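Local coordinates for core protein VP4 (Bluetongue virus, PDB 2JHP) that caps the viral messenger RNAs as a multifunctional capping enzyme and is one of the five proteins that build the inner capsid of the virus, at residues 527-530 / 531-535; 39-42 / 43-46. One frame throughout, in Å; residues are numbered along the deposited sequence.

Contact 1 (527-530 / 531-535); sequences SSVL and RVRNP
The final turns of helix 523-533 carry this contact: S527 lies one turn below R531, V529 below R533, and the L530 carbonyl receives N534 N near the end of the helix. The R531 side chain doubles back toward the start of the helix. Its CG stands opposite the backbone N (chi1 -169°), and a sharp bend at chi3 (23°) then lays the guanidinium beside S527. The carbonyl oxygen S527 O sits over one face of that group, 3.4 Å from R531 NH1, but at an angle too poor for a hydrogen bond. The same oxygen is instead taken up by the backbone, with R531 N at 3.1 Å. R531 NH1 also comes to 3.2 Å from S527 OG, a hydroxyl already hydrogen-bonded to R524 O.

Further along, V532 N bonds to S528 O at 2.9 Å, a regular i to i+4 helical bond. The next bond has slackened: R533 N to V529 O is weak at 3.4 Å. N534 N, by contrast, is hydrogen-bonded to L530 O at 2.7 Å, the last such bond before P535. V529 and R533 run side by side, pointing the same way; V529 O lies 3.3 Å from R533 CB, and the extended arginine chain carries its guanidinium past the valine, where V529 CG1 meets R533 NH1 obliquely at 4.1 Å.

L530 touches Y556, V557 and M560 of helix 551-561, and S527 touches V557. N534 OD1 accepts a hydrogen bond from K625 NZ, which ties the residues leaving the helix to helix 612-625.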
ATOM      1  N   SER A 527     -12.129  15.415  28.112  1.00 18.78           N
ATOM      2  CA  SER A 527     -12.528  16.729  28.580  1.00 13.42           C
ATOM      3  C   SER A 527     -11.949  16.965  29.968  1.00  9.84           C
ATOM      4  O   SER A 527     -11.545  18.077  30.309  1.00  9.98           O
ATOM      5  CB  SER A 527     -14.058  16.885  28.578  1.00  5.64           C
ATOM      6  OG  SER A 527     -14.682  16.006  29.502  1.00 32.35           O
ATOM      7  N   SER A 528     -11.901  15.904  30.762  1.00  7.24           N
ATOM      8  CA  SER A 528     -11.361  15.995  32.105  1.00  3.95           C
ATOM      9  C   SER A 528      -9.835  16.178  32.072  1.00  7.99           C
ATOM     10  O   SER A 528      -9.288  17.039  32.759  1.00  8.30           O
ATOM     11  CB  SER A 528     -11.799  14.790  32.938  1.00 -7.50           C
ATOM     12  OG  SER A 528     -13.140  14.949  33.378  1.00 25.98           O
ATOM     13  N   VAL A 529      -9.178  15.403  31.216  1.00 10.46           N
ATOM     14  CA  VAL A 529      -7.744  15.505  30.981  1.00  9.25           C
ATOM     15  C   VAL A 529      -7.350  16.884  30.450  1.00 15.98           C
ATOM     16  O   VAL A 529      -6.258  17.378  30.725  1.00 20.04           O
ATOM     17  CB  VAL A 529      -7.258  14.378  30.033  1.00 10.26           C
ATOM     18  CG1 VAL A 529      -5.851  14.661  29.454  1.00-10.59           C
ATOM     19  CG2 VAL A 529      -7.301  13.028  30.753  1.00-10.68           C
ATOM     20  N   LEU A 530      -8.240  17.510  29.698  1.00  8.55           N
ATOM     21  CA  LEU A 530      -8.001  18.859  29.208  1.00 -8.13           C
ATOM     22  C   LEU A 530      -8.104  19.872  30.331  1.00  6.57           C
ATOM     23  O   LEU A 530      -7.310  20.796  30.417  1.00 18.24           O
ATOM     24  CB  LEU A 530      -9.011  19.204  28.122  1.00 -9.45           C
ATOM     25  CG  LEU A 530      -8.637  20.205  27.033  1.00 22.23           C
ATOM     26  CD1 LEU A 530      -7.224  19.974  26.494  1.00 21.91           C
ATOM     27  CD2 LEU A 530      -9.675  20.110  25.915  1.00 14.42           C
ATOM     28  N   ARG A 531      -9.078  19.664  31.202  1.00  9.90           N
ATOM     29  CA  ARG A 531      -9.431  20.623  32.232  1.00 -6.59           C
ATOM     30  C   ARG A 531      -8.442  20.632  33.404  1.00 -3.71           C
ATOM     31  O   ARG A 531      -8.129  21.690  33.954  1.00  7.93           O
ATOM     32  CB  ARG A 531     -10.842  20.301  32.701  1.00-11.31           C
ATOM     33  CG  ARG A 531     -11.501  21.321  33.593  1.00 -9.17           C
ATOM     34  CD  ARG A 531     -13.012  21.253  33.413  1.00 25.47           C
ATOM     35  NE  ARG A 531     -13.403  19.946  32.890  1.00-11.28           N
ATOM     36  CZ  ARG A 531     -14.352  19.754  31.978  1.00 28.09           C
ATOM     37  NH1 ARG A 531     -14.624  18.519  31.560  1.00  5.25           N
ATOM     38  NH2 ARG A 531     -15.026  20.792  31.478  1.00 13.80           N
ATOM     39  N   VAL A 532      -7.939  19.456  33.774  1.00-11.14           N
ATOM     40  CA  VAL A 532      -6.963  19.365  34.873  1.00 -9.56           C
ATOM     41  C   VAL A 532      -5.531  19.667  34.402  1.00 12.17           C
ATOM     42  O   VAL A 532      -4.644  19.881  35.238  1.00 11.18           O
ATOM     43  CB  VAL A 532      -7.010  18.010  35.639  1.00-10.91           C
ATOM     44  CG1 VAL A 532      -8.378  17.780  36.250  1.00 13.39           C
ATOM     45  CG2 VAL A 532      -6.607  16.851  34.737  1.00  8.01           C
ATOM     46  N   ARG A 533      -5.319  19.700  33.080  1.00 13.31           N
ATOM     47  CA  ARG A 533      -4.010  20.048  32.503  1.00 20.91           C
ATOM     48  C   ARG A 533      -3.901  21.423  31.840  1.00 23.34           C
ATOM     49  O   ARG A 533      -2.944  22.152  32.093  1.00 17.67           O
ATOM     50  CB  ARG A 533      -3.525  18.965  31.541  1.00 23.33           C
ATOM     51  CG  ARG A 533      -2.771  17.878  32.251  1.00 31.58           C
ATOM     52  CD  ARG A 533      -2.374  16.771  31.322  1.00 17.90           C
ATOM     53  NE  ARG A 533      -1.481  15.847  32.017  1.00 21.41           N
ATOM     54  CZ  ARG A 533      -1.332  14.566  31.711  1.00 23.54           C
ATOM     55  NH1 ARG A 533      -2.028  14.026  30.716  1.00 45.34           N
ATOM     56  NH2 ARG A 533      -0.499  13.817  32.419  1.00 23.95           N
ATOM     57  N   ASN A 534      -4.853  21.766  30.975  1.00 20.52           N
ATOM     58  CA  ASN A 534      -4.848  23.060  30.288  1.00 25.63           C
ATOM     59  C   ASN A 534      -6.264  23.640  30.145  1.00 21.06           C
ATOM     60  O   ASN A 534      -6.861  23.602  29.063  1.00 33.13           O
ATOM     61  CB  ASN A 534      -4.140  22.950  28.930  1.00 25.55           C
ATOM     62  CG  ASN A 534      -4.204  24.243  28.116  1.00 59.30           C
ATOM     63  OD1 ASN A 534      -3.875  25.330  28.605  1.00 33.78           O
ATOM     64  ND2 ASN A 534      -4.626  24.122  26.861  1.00 33.85           N
ATOM     65  N   PRO A 535      -6.806  24.176  31.248  1.00 30.29           N
ATOM     66  CA  PRO A 535      -8.173  24.679  31.282  1.00 29.54           C
ATOM     67  C   PRO A 535      -8.323  25.980  30.516  1.00 36.79           C
ATOM     68  O   PRO A 535      -7.339  26.679  30.277  1.00 25.51           O
ATOM     69  CB  PRO A 535      -8.408  24.937  32.772  1.00 29.49           C
ATOM     70  CG  PRO A 535      -7.064  25.238  33.312  1.00 40.53           C
ATOM     71  CD  PRO A 535      -6.131  24.339  32.548  1.00 11.98           C
TER

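Contact 2 (39-42 / 43-46); sequences LENG and KYAT
The Y44 ring is approached obliquely by two backbone carbonyl oxygens, E40 O and N41 O, from the last turn of helix 34-41. E40 O lies 3.3 Å from Y44 CE1, while N41 O is 3.5 Å from Y44 CD1, so both oxygens crowd the same pair of ring atoms, at a slant to the ring. The ring is set there by its first torsion (chi1 -55°), which places CG opposite the carbonyl carbon and beside the backbone N, folding the ring back toward the last turn of the helix. Its hydroxyl then ends near the other flat group, the E40 carboxylate, with Y44 OH 3.9 Å from E40 OE1.

That carboxylate meets K43 through the lysine's methylene chain: E40 OE2 is 3.3 Å from K43 CE, and the two chains pass at a slant. A bend at chi4 (-48°) turns the ammonium away from a direct pairing, leaving E40 OE2 and K43 NZ 4.3 Å apart, opposite charges beyond salt-bridge range that may still attract weakly.

A type I beta turn runs from N41 to Y44 and takes the chain out of the helix toward strand 48-51. It is closed by Y44 N on N41 O at 3.2 Å, and the preceding i to i+3 bond joins K43 N to E40 O at 3.1 Å. Helix 34-41 links strands 25-27 and 48-51, neighbours in a parallel sheet, and is therefore the helix of a beta-alpha-beta crossover. E40 and N41 both pack on W26 of the first strand, and Y44 touches P24 just before it. The buried N41 amide is held at both ends, OD1 by H5 NE2 and ND2 by H65 O.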
ATOM      1  N   LEU A  39     -20.105   5.083  26.843  1.00 21.54           N
ATOM      2  CA  LEU A  39     -19.521   5.606  28.084  1.00 25.82           C
ATOM      3  C   LEU A  39     -18.591   4.604  28.778  1.00 14.05           C
ATOM      4  O   LEU A  39     -17.646   5.009  29.460  1.00 -2.39           O
ATOM      5  CB  LEU A  39     -20.567   6.220  29.037  1.00 23.88           C
ATOM      6  CG  LEU A  39     -21.747   5.452  29.628  1.00141.99           C
ATOM      7  CD1 LEU A  39     -21.366   4.771  30.945  1.00 19.09           C
ATOM      8  CD2 LEU A  39     -22.904   6.431  29.840  1.00 -7.03           C
ATOM      9  N   GLU A  40     -18.832   3.311  28.564  1.00 15.91           N
ATOM     10  CA  GLU A  40     -17.951   2.283  29.102  1.00  6.76           C
ATOM     11  C   GLU A  40     -16.620   2.202  28.387  1.00  5.81           C
ATOM     12  O   GLU A  40     -15.572   2.268  29.021  1.00 14.83           O
ATOM     13  CB  GLU A  40     -18.619   0.907  29.123  1.00 -4.89           C
ATOM     14  CG  GLU A  40     -19.342   0.615  30.430  1.00  4.24           C
ATOM     15  CD  GLU A  40     -18.494   0.953  31.647  1.00 20.84           C
ATOM     16  OE1 GLU A  40     -17.274   0.653  31.635  1.00 35.46           O
ATOM     17  OE2 GLU A  40     -19.052   1.525  32.611  1.00 27.06           O
ATOM     18  N   ASN A  41     -16.676   2.050  27.068  1.00 -6.18           N
ATOM     19  CA  ASN A  41     -15.484   2.001  26.219  1.00  4.08           C
ATOM     20  C   ASN A  41     -14.587   3.232  26.407  1.00 15.48           C
ATOM     21  O   ASN A  41     -13.362   3.118  26.371  1.00 12.81           O
ATOM     22  CB  ASN A  41     -15.885   1.830  24.736  1.00 10.78           C
ATOM     23  CG  ASN A  41     -14.756   1.267  23.868  1.00 57.11           C
ATOM     24  OD1 ASN A  41     -13.688   0.911  24.364  1.00 10.19           O
ATOM     25  ND2 ASN A  41     -14.998   1.184  22.562  1.00  4.99           N
ATOM     26  N   GLY A  42     -15.201   4.395  26.639  1.00 13.10           N
ATOM     27  CA  GLY A  42     -14.465   5.652  26.794  1.00 -8.97           C
ATOM     28  C   GLY A  42     -13.613   5.758  28.042  1.00 -4.49           C
ATOM     29  O   GLY A  42     -12.794   6.674  28.161  1.00 20.99           O
ATOM     30  N   LYS A  43     -13.826   4.842  28.990  1.00 -3.72           N
ATOM     31  CA  LYS A  43     -13.051   4.797  30.237  1.00  7.63           C
ATOM     32  C   LYS A  43     -11.651   4.232  30.015  1.00 11.74           C
ATOM     33  O   LYS A  43     -10.743   4.464  30.818  1.00 19.23           O
ATOM     34  CB  LYS A  43     -13.764   3.956  31.297  1.00 13.86           C
ATOM     35  CG  LYS A  43     -15.098   4.508  31.736  1.00  7.55           C
ATOM     36  CD  LYS A  43     -15.578   3.839  33.009  1.00 16.28           C
ATOM     37  CE  LYS A  43     -17.070   4.055  33.243  1.00 17.69           C
ATOM     38  NZ  LYS A  43     -17.515   5.474  33.099  1.00 36.53           N
ATOM     39  N   TYR A  44     -11.476   3.500  28.918  1.00 13.66           N
ATOM     40  CA  TYR A  44     -10.222   2.793  28.676  1.00 -5.55           C
ATOM     41  C   TYR A  44      -9.230   3.594  27.832  1.00 -3.41           C
ATOM     42  O   TYR A  44      -9.574   4.109  26.765  1.00  8.26           O
ATOM     43  CB  TYR A  44     -10.508   1.423  28.057  1.00  3.82           C
ATOM     44  CG  TYR A  44     -11.461   0.594  28.884  1.00 -8.61           C
ATOM     45  CD1 TYR A  44     -12.747   0.310  28.424  1.00 13.03           C
ATOM     46  CD2 TYR A  44     -11.083   0.103  30.146  1.00  6.03           C
ATOM     47  CE1 TYR A  44     -13.630  -0.447  29.183  1.00 22.82           C
ATOM     48  CE2 TYR A  44     -11.961  -0.660  30.915  1.00 11.94           C
ATOM     49  CZ  TYR A  44     -13.235  -0.924  30.427  1.00  2.98           C
ATOM     50  OH  TYR A  44     -14.115  -1.670  31.176  1.00 40.42           O
ATOM     51  N   ALA A  45      -7.995   3.695  28.327  1.00  1.83           N
ATOM     52  CA  ALA A  45      -6.961   4.481  27.651  1.00 -0.48           C
ATOM     53  C   ALA A  45      -5.862   3.641  26.971  1.00 10.62           C
ATOM     54  O   ALA A  45      -4.996   4.184  26.283  1.00 19.80           O
ATOM     55  CB  ALA A  45      -6.368   5.491  28.602  1.00  3.19           C
ATOM     56  N   THR A  46      -5.911   2.324  27.164  1.00  4.09           N
ATOM     57  CA  THR A  46      -5.032   1.384  26.453  1.00  9.61           C
ATOM     58  C   THR A  46      -5.924   0.384  25.743  1.00  8.21           C
ATOM     59  O   THR A  46      -7.139   0.415  25.933  1.00 30.90           O
ATOM     60  CB  THR A  46      -4.125   0.577  27.424  1.00  9.16           C
ATOM     61  OG1 THR A  46      -4.941  -0.262  28.249  1.00 21.71           O
ATOM     62  CG2 THR A  46      -3.313   1.481  28.309  1.00  4.32           C
TER

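Contacts 1 and 2 each follow a chain leaving a helix, but far apart in sequence, with 39-46 long before 527-535. In space they are neighbours: their centres are about 17 Å apart and their nearest atoms about 8 Å, without touching. The N41 side chain of contact 2 touches I521, two residues ahead of the helix that carries contact 1. Both lie at the surface on the same side of the molecule, with centres about 38 Å (contact 1) and 31 Å (contact 2) from that of the chain. Neither contributes residues to the guanine or S-adenosyl-L-homocysteine pockets.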